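Local coordinates for protein Kif13b (Mus musculus, PDB 5B64) that belongs to the kinesin family of microtubule motors and probably carries cargo along microtubules, the fragment here holding helices packed on a small antiparallel sheet, at residues L23-A28 with T39-T44; L89-L94 with A115-D120. All coordinates share one frame; numbering follows the deposited sequence.

Interaction 1. Residues L23-A28 with T39-T44; sequences LLVREA and TEYKVT
Val25 and Ala28, three residues apart on one face of the helix, settle on Tyr41 of a strand that runs nearly antiparallel to it (174°), with the two axes 7.9 Å apart at closest approach. The tight part is the tyrosine. Ala28 CB lies over one face of the ring, offset toward the rim, in a CH-pi contact 3.9 Å from the ring centroid; its nearest ring atom is Tyr41 CE2. Alanine's lone methyl lets the helix come close to the ring face. With chi1 at -61°, Tyr41 CG is anti to the carbonyl carbon, which starts the ring off toward Ala28, and the hydroxyl OH makes a hydrogen bond with Phe118 O. Nearby, Val25 CG2 packs on Tyr41 CB at 3.4 Å. Toward Thr44 the contact thins out: Val25 CG2 reaches Val43 CG2 at 3.9 Å, and both valines are partly exposed. Glu40 and Lys42 leave the strand away from the helix, and Lys42 NZ pairs with Glu40 OE1 in a salt bridge of 3.6 Å, which suits the exposed lysine. No hydrogen bond crosses between the segments, so helix and strand are held here by apolar packing and the alanine–aromatic contact, which depend on complementary shape.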
ATOM      1  N   LEU B  23       2.646   9.761  25.010  1.00 60.95           N
ATOM      2  CA  LEU B  23       1.293   9.582  24.498  1.00 62.11           C
ATOM      3  C   LEU B  23       1.204   9.544  22.950  1.00 69.12           C
ATOM      4  O   LEU B  23       0.593   8.643  22.383  1.00 66.63           O
ATOM      5  CB  LEU B  23       0.382  10.692  25.041  1.00 64.00           C
ATOM      6  CG  LEU B  23      -0.373  10.528  26.371  1.00 69.26           C
ATOM      7  CD1 LEU B  23      -0.193   9.144  26.979  1.00 73.43           C
ATOM      8  CD2 LEU B  23      -0.026  11.622  27.387  1.00 64.97           C
ATOM      9  N   LEU B  24       1.798  10.526  22.275  1.00 67.24           N
ATOM     10  CA  LEU B  24       1.653  10.671  20.828  1.00 66.65           C
ATOM     11  C   LEU B  24       2.192   9.462  20.088  1.00 69.21           C
ATOM     12  O   LEU B  24       1.615   8.991  19.109  1.00 69.21           O
ATOM     13  CB  LEU B  24       2.388  11.916  20.342  1.00 60.60           C
ATOM     14  CG  LEU B  24       1.886  13.229  20.938  1.00 62.62           C
ATOM     15  CD1 LEU B  24       2.438  14.417  20.173  1.00 61.78           C
ATOM     16  CD2 LEU B  24       0.370  13.248  20.955  1.00 65.46           C
ATOM     17  N   VAL B  25       3.312   8.970  20.580  1.00 66.65           N
ATOM     18  CA  VAL B  25       4.004   7.850  19.983  1.00 64.10           C
ATOM     19  C   VAL B  25       3.087   6.638  20.050  1.00 63.21           C
ATOM     20  O   VAL B  25       3.056   5.794  19.160  1.00 62.44           O
ATOM     21  CB  VAL B  25       5.351   7.650  20.737  1.00 59.56           C
ATOM     22  CG1 VAL B  25       5.530   6.236  21.281  1.00 51.97           C
ATOM     23  CG2 VAL B  25       6.523   8.129  19.874  1.00 53.22           C
ATOM     24  N   ARG B  26       2.295   6.590  21.103  1.00 62.37           N
ATOM     25  CA  ARG B  26       1.323   5.532  21.273  1.00 58.67           C
ATOM     26  C   ARG B  26       0.152   5.639  20.293  1.00 61.70           C
ATOM     27  O   ARG B  26      -0.370   4.625  19.826  1.00 60.31           O
ATOM     28  CB  ARG B  26       0.803   5.573  22.700  1.00 52.15           C
ATOM     29  CG  ARG B  26       1.660   4.800  23.650  1.00 50.90           C
ATOM     30  CD  ARG B  26       0.809   3.761  24.362  1.00 61.03           C
ATOM     31  NE  ARG B  26       0.637   4.120  25.764  1.00 67.45           N
ATOM     32  CZ  ARG B  26      -0.031   3.391  26.647  1.00 68.90           C
ATOM     33  NH1 ARG B  26      -0.612   2.249  26.283  1.00 61.16           N
ATOM     34  NH2 ARG B  26      -0.119   3.815  27.898  1.00 76.72           N
ATOM     35  N   GLU B  27      -0.276   6.864  20.000  1.00 66.04           N
ATOM     36  CA  GLU B  27      -1.381   7.056  19.066  1.00 63.13           C
ATOM     37  C   GLU B  27      -0.890   6.756  17.660  1.00 57.76           C
ATOM     38  O   GLU B  27      -1.580   6.084  16.890  1.00 57.89           O
ATOM     39  CB  GLU B  27      -2.009   8.456  19.164  1.00 62.01           C
ATOM     40  CG  GLU B  27      -3.161   8.685  18.171  1.00 68.76           C
ATOM     41  CD  GLU B  27      -4.169   9.768  18.606  1.00 73.23           C
ATOM     42  OE1 GLU B  27      -4.307  10.794  17.904  1.00 63.18           O
ATOM     43  OE2 GLU B  27      -4.855   9.582  19.637  1.00 82.68           O
ATOM     44  N   ALA B  28       0.314   7.222  17.333  1.00 50.48           N
ATOM     45  CA  ALA B  28       0.862   6.967  16.002  1.00 53.98           C
ATOM     46  C   ALA B  28       0.945   5.454  15.760  1.00 60.42           C
ATOM     47  O   ALA B  28       0.501   4.956  14.723  1.00 63.06           O
ATOM     48  CB  ALA B  28       2.223   7.619  15.833  1.00 51.62           C
ATOM     49  N   THR B  39       4.735   0.153  12.316  1.00 63.30           N
ATOM     50  CA  THR B  39       5.888   1.016  12.494  1.00 62.39           C
ATOM     51  C   THR B  39       6.083   1.291  13.990  1.00 64.18           C
ATOM     52  O   THR B  39       5.139   1.619  14.690  1.00 66.37           O
ATOM     53  CB  THR B  39       5.710   2.349  11.708  1.00 69.40           C
ATOM     54  OG1 THR B  39       5.492   2.065  10.323  1.00 69.63           O
ATOM     55  CG2 THR B  39       6.945   3.251  11.839  1.00 63.12           C
ATOM     56  N   GLU B  40       7.304   1.138  14.481  1.00 69.51           N
ATOM     57  CA  GLU B  40       7.588   1.327  15.902  1.00 74.35           C
ATOM     58  C   GLU B  40       7.961   2.790  16.178  1.00 69.82           C
ATOM     59  O   GLU B  40       8.781   3.378  15.470  1.00 63.80           O
ATOM     60  CB  GLU B  40       8.701   0.363  16.352  1.00 76.61           C
ATOM     61  CG  GLU B  40       9.285   0.652  17.723  1.00 91.47           C
ATOM     62  CD  GLU B  40      10.630  -0.051  17.961  1.00108.79           C
ATOM     63  OE1 GLU B  40      11.695   0.603  17.845  1.00114.78           O
ATOM     64  OE2 GLU B  40      10.624  -1.260  18.270  1.00114.24           O
ATOM     65  N   TYR B  41       7.324   3.385  17.182  1.00 65.79           N
ATOM     66  CA  TYR B  41       7.688   4.727  17.612  1.00 67.14           C
ATOM     67  C   TYR B  41       8.231   4.655  19.027  1.00 74.49           C
ATOM     68  O   TYR B  41       7.533   4.242  19.944  1.00 76.90           O
ATOM     69  CB  TYR B  41       6.505   5.696  17.513  1.00 67.19           C
ATOM     70  CG  TYR B  41       5.996   5.847  16.099  1.00 75.14           C
ATOM     71  CD1 TYR B  41       6.617   6.718  15.193  1.00 69.27           C
ATOM     72  CD2 TYR B  41       4.909   5.085  15.650  1.00 76.25           C
ATOM     73  CE1 TYR B  41       6.155   6.833  13.886  1.00 64.92           C
ATOM     74  CE2 TYR B  41       4.445   5.195  14.357  1.00 73.50           C
ATOM     75  CZ  TYR B  41       5.069   6.062  13.477  1.00 67.43           C
ATOM     76  OH  TYR B  41       4.591   6.137  12.187  1.00 64.82           O
ATOM     77  N   LYS B  42       9.498   5.019  19.175  1.00 76.06           N
ATOM     78  CA  LYS B  42      10.158   5.025  20.463  1.00 78.69           C
ATOM     79  C   LYS B  42      10.600   6.447  20.807  1.00 73.91           C
ATOM     80  O   LYS B  42      11.040   7.197  19.940  1.00 77.82           O
ATOM     81  CB  LYS B  42      11.384   4.118  20.427  1.00 87.12           C
ATOM     82  CG  LYS B  42      11.163   2.662  20.799  1.00 90.96           C
ATOM     83  CD  LYS B  42      12.519   1.958  20.842  1.00 98.79           C
ATOM     84  CE  LYS B  42      12.393   0.440  20.923  1.00105.11           C
ATOM     85  NZ  LYS B  42      13.713  -0.232  20.698  1.00106.43           N
ATOM     86  N   VAL B  43      10.494   6.810  22.079  1.00 66.76           N
ATOM     87  CA  VAL B  43      10.927   8.124  22.522  1.00 67.74           C
ATOM     88  C   VAL B  43      12.402   8.116  22.971  1.00 71.03           C
ATOM     89  O   VAL B  43      12.811   7.290  23.802  1.00 74.50           O
ATOM     90  CB  VAL B  43      10.003   8.666  23.643  1.00 54.54           C
ATOM     91  CG1 VAL B  43      10.496  10.023  24.160  1.00 56.58           C
ATOM     92  CG2 VAL B  43       8.562   8.759  23.156  1.00 47.22           C
ATOM     93  N   THR B  44      13.191   9.017  22.380  1.00 63.96           N
ATOM     94  CA  THR B  44      14.568   9.268  22.796  1.00 68.68           C
ATOM     95  C   THR B  44      14.815  10.751  23.026  1.00 73.92           C
ATOM     96  O   THR B  44      13.914  11.585  22.968  1.00 67.72           O
ATOM     97  CB  THR B  44      15.591   8.876  21.720  1.00 73.02           C
ATOM     98  OG1 THR B  44      14.925   8.612  20.471  1.00 71.40           O
ATOM     99  CG2 THR B  44      16.462   7.691  22.173  1.00 76.25           C
TER

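Interaction 2. Residues L89-L94 with A115-D120; sequences LDMRDL and ADPFYD
Met91 and Pro117 mark the nearest backbone approach of helix 89-94 to the irregular segment 115-120, their CA atoms 6.4 Å apart, and the chains diverge to 8.1 Å between the CA atoms of Leu94 and Ala115. Met91 CG is anti to its carbonyl carbon (chi1 -54°), and the chain beyond runs extended past Phe118. Its SD lies 3.5 Å from Phe118 CD2 and 4.5 Å from the ring centroid, an oblique Met-aromatic contact, while CG packs on CE2. A flexible, polarisable thioether suits this oblique approach to a ring. An alanine at Met91 would remove CG, SD and CE and would probably open a gap at Phe118 CD2 and CE2, leaving the ring less firmly held. One turn further on, both methyls of Leu94 meet Ala115 CB, CD2 at 3.8 Å and CD1 at 3.9 Å, and CD2 goes on to Pro117 CD. Small Ala115 and rigid Pro117 give that branched side chain a compact apolar seat, and Pro117 CG also lies over one face of the Phe118 ring. The turn is shaped from within by Asp116, whose OD1 accepts the backbone N of Phe118 at 3.1 Å, an Asx turn; OD2 pairs with Arg71. Around this buried contact, helix 9-34 lends Ile31 to both Met91 and Phe118, strand 75-80 brings Trp79 against Met91, and Arg87, earlier on helix 81-100, donates to the carbonyl of Pro117; an aromatic side chain of another protein packs on Asp90 and Pro117.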
ATOM      1  N   LEU B  89      -1.535  14.829  12.364  1.00 63.60           N
ATOM      2  CA  LEU B  89      -2.629  15.486  11.690  1.00 64.21           C
ATOM      3  C   LEU B  89      -3.032  14.641  10.476  1.00 62.56           C
ATOM      4  O   LEU B  89      -4.219  14.401  10.232  1.00 67.82           O
ATOM      5  CB  LEU B  89      -2.206  16.891  11.266  1.00 69.18           C
ATOM      6  CG  LEU B  89      -2.494  18.068  12.203  1.00 73.02           C
ATOM      7  CD1 LEU B  89      -2.502  17.633  13.649  1.00 64.84           C
ATOM      8  CD2 LEU B  89      -1.483  19.221  11.978  1.00 59.44           C
ATOM      9  N   ASP B  90      -2.028  14.163   9.753  1.00 53.53           N
ATOM     10  CA  ASP B  90      -2.231  13.393   8.535  1.00 60.67           C
ATOM     11  C   ASP B  90      -2.692  11.956   8.790  1.00 66.39           C
ATOM     12  O   ASP B  90      -3.560  11.451   8.080  1.00 71.89           O
ATOM     13  CB  ASP B  90      -0.953  13.398   7.688  1.00 61.72           C
ATOM     14  CG  ASP B  90      -0.591  14.788   7.185  1.00 76.38           C
ATOM     15  OD1 ASP B  90      -1.515  15.568   6.840  1.00 81.71           O
ATOM     16  OD2 ASP B  90       0.623  15.101   7.134  1.00 84.45           O
ATOM     17  N   MET B  91      -2.097  11.303   9.788  1.00 64.68           N
ATOM     18  CA  MET B  91      -2.447   9.936  10.171  1.00 61.35           C
ATOM     19  C   MET B  91      -3.914   9.836  10.615  1.00 65.07           C
ATOM     20  O   MET B  91      -4.660   8.969  10.153  1.00 65.85           O
ATOM     21  CB  MET B  91      -1.527   9.464  11.304  1.00 60.55           C
ATOM     22  CG  MET B  91      -0.025   9.586  11.035  1.00 53.47           C
ATOM     23  SD  MET B  91       0.918   8.846  12.393  1.00 64.01           S
ATOM     24  CE  MET B  91       2.574   9.447  12.112  1.00 50.46           C
ATOM     25  N   ARG B  92      -4.316  10.732  11.515  1.00 64.77           N
ATOM     26  CA  ARG B  92      -5.722  10.881  11.907  1.00 64.59           C
ATOM     27  C   ARG B  92      -6.669  11.062  10.719  1.00 63.19           C
ATOM     28  O   ARG B  92      -7.689  10.385  10.643  1.00 64.04           O
ATOM     29  CB  ARG B  92      -5.890  12.042  12.883  1.00 60.33           C
ATOM     30  CG  ARG B  92      -5.170  11.824  14.197  1.00 57.04           C
ATOM     31  CD  ARG B  92      -5.296  13.031  15.106  1.00 60.48           C
ATOM     32  NE  ARG B  92      -4.463  12.888  16.295  1.00 60.94           N
ATOM     33  CZ  ARG B  92      -3.604  13.800  16.731  1.00 62.92           C
ATOM     34  NH1 ARG B  92      -3.460  14.956  16.090  1.00 63.04           N
ATOM     35  NH2 ARG B  92      -2.895  13.558  17.825  1.00 66.51           N
ATOM     36  N   ASP B  93      -6.319  11.969   9.807  1.00 64.45           N
ATOM     37  CA  ASP B  93      -7.053  12.162   8.549  1.00 62.82           C
ATOM     38  C   ASP B  93      -7.188  10.887   7.756  1.00 67.11           C
ATOM     39  O   ASP B  93      -8.299  10.527   7.359  1.00 73.16           O
ATOM     40  CB  ASP B  93      -6.368  13.187   7.654  1.00 60.32           C
ATOM     41  CG  ASP B  93      -6.569  14.611   8.135  1.00 79.76           C
ATOM     42  OD1 ASP B  93      -7.357  14.811   9.090  1.00 83.02           O
ATOM     43  OD2 ASP B  93      -5.939  15.532   7.553  1.00 87.59           O
ATOM     44  N   LEU B  94      -6.057  10.214   7.522  1.00 58.20           N
ATOM     45  CA  LEU B  94      -6.036   9.004   6.695  1.00 60.82           C
ATOM     46  C   LEU B  94      -6.872   7.907   7.353  1.00 66.94           C
ATOM     47  O   LEU B  94      -7.628   7.184   6.696  1.00 67.04           O
ATOM     48  CB  LEU B  94      -4.609   8.512   6.494  1.00 56.60           C
ATOM     49  CG  LEU B  94      -4.420   7.432   5.424  1.00 59.72           C
ATOM     50  CD1 LEU B  94      -4.845   7.939   4.044  1.00 52.66           C
ATOM     51  CD2 LEU B  94      -2.967   6.918   5.389  1.00 60.03           C
ATOM     52  N   ALA B 115      -0.532   5.112   0.632  1.00 67.17           N
ATOM     53  CA  ALA B 115      -0.472   6.292   1.483  1.00 68.99           C
ATOM     54  C   ALA B 115       0.268   5.999   2.785  1.00 76.14           C
ATOM     55  O   ALA B 115      -0.234   5.275   3.651  1.00 80.83           O
ATOM     56  CB  ALA B 115      -1.885   6.872   1.751  1.00 49.39           C
ATOM     57  N   ASP B 116       1.456   6.585   2.922  1.00 74.00           N
ATOM     58  CA  ASP B 116       2.343   6.275   4.039  1.00 66.31           C
ATOM     59  C   ASP B 116       2.935   7.505   4.732  1.00 67.67           C
ATOM     60  O   ASP B 116       4.098   7.858   4.516  1.00 72.04           O
ATOM     61  CB  ASP B 116       3.474   5.385   3.546  1.00 67.19           C
ATOM     62  CG  ASP B 116       4.188   4.695   4.668  1.00 72.70           C
ATOM     63  OD1 ASP B 116       3.914   5.039   5.835  1.00 70.58           O
ATOM     64  OD2 ASP B 116       5.028   3.805   4.390  1.00 75.88           O
ATOM     65  N   PRO B 117       2.138   8.159   5.582  1.00 67.59           N
ATOM     66  CA  PRO B 117       2.676   9.282   6.359  1.00 66.64           C
ATOM     67  C   PRO B 117       3.456   8.780   7.583  1.00 65.86           C
ATOM     68  O   PRO B 117       3.892   9.586   8.421  1.00 68.80           O
ATOM     69  CB  PRO B 117       1.408  10.032   6.795  1.00 58.72           C
ATOM     70  CG  PRO B 117       0.351   8.942   6.882  1.00 54.48           C
ATOM     71  CD  PRO B 117       0.694   7.936   5.816  1.00 60.40           C
ATOM     72  N   PHE B 118       3.625   7.462   7.683  1.00 57.03           N
ATOM     73  CA  PHE B 118       4.166   6.851   8.899  1.00 61.51           C
ATOM     74  C   PHE B 118       5.694   6.699   8.862  1.00 64.89           C
ATOM     75  O   PHE B 118       6.359   6.641   9.905  1.00 63.91           O
ATOM     76  CB  PHE B 118       3.503   5.491   9.178  1.00 60.21           C
ATOM     77  CG  PHE B 118       1.996   5.542   9.264  1.00 68.17           C
ATOM     78  CD1 PHE B 118       1.209   5.176   8.165  1.00 68.89           C
ATOM     79  CD2 PHE B 118       1.355   5.951  10.443  1.00 66.47           C
ATOM     80  CE1 PHE B 118      -0.186   5.225   8.239  1.00 66.55           C
ATOM     81  CE2 PHE B 118      -0.047   6.000  10.517  1.00 58.48           C
ATOM     82  CZ  PHE B 118      -0.811   5.634   9.421  1.00 60.93           C
ATOM     83  N   TYR B 119       6.251   6.642   7.662  1.00 60.24           N
ATOM     84  CA  TYR B 119       7.683   6.425   7.525  1.00 67.73           C
ATOM     85  C   TYR B 119       8.182   7.088   6.235  1.00 70.43           C
ATOM     86  O   TYR B 119       7.448   7.190   5.257  1.00 80.48           O
ATOM     87  CB  TYR B 119       7.973   4.911   7.565  1.00 64.85           C
ATOM     88  CG  TYR B 119       9.417   4.535   7.384  1.00 68.29           C
ATOM     89  CD1 TYR B 119      10.309   4.549   8.464  1.00 69.91           C
ATOM     90  CD2 TYR B 119       9.904   4.165   6.134  1.00 71.19           C
ATOM     91  CE1 TYR B 119      11.645   4.206   8.291  1.00 73.17           C
ATOM     92  CE2 TYR B 119      11.242   3.829   5.955  1.00 74.35           C
ATOM     93  CZ  TYR B 119      12.099   3.842   7.032  1.00 75.95           C
ATOM     94  OH  TYR B 119      13.412   3.495   6.841  1.00 82.16           O
ATOM     95  N   ASP B 120       9.416   7.569   6.237  1.00 64.92           N
ATOM     96  CA  ASP B 120       9.919   8.291   5.081  1.00 70.34           C
ATOM     97  C   ASP B 120      10.986   7.516   4.310  1.00 81.81           C
ATOM     98  O   ASP B 120      12.075   7.259   4.827  1.00 84.94           O
ATOM     99  CB  ASP B 120      10.396   9.684   5.494  1.00 68.20           C
ATOM    100  CG  ASP B 120       9.234  10.594   5.894  1.00 89.47           C
ATOM    101  OD1 ASP B 120       8.069  10.250   5.562  1.00 90.77           O
ATOM    102  OD2 ASP B 120       9.470  11.646   6.530  1.00 78.22           O
TER

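Interactions 1 and 2 lie about 13 Å apart, centre to centre. Helix 9-34 is one partner in interaction 1 and backs the methionine and phenylalanine of interaction 2. Interaction 1 joins that helix to the outermost strand of the sheet within this chain and is only partly buried, its valines only partly covered. Interaction 2 joins helix 81-100 to the loop after helix 106-114 and is mostly buried. Both are apolar between their segments, but one uses a methyl over a ring and the other a sulfur set obliquely to one. Met91 SD also touches Ala28 CB, joining the two apolar patches, while the partly exposed Glu27 and Arg92 form a salt bridge between the helices.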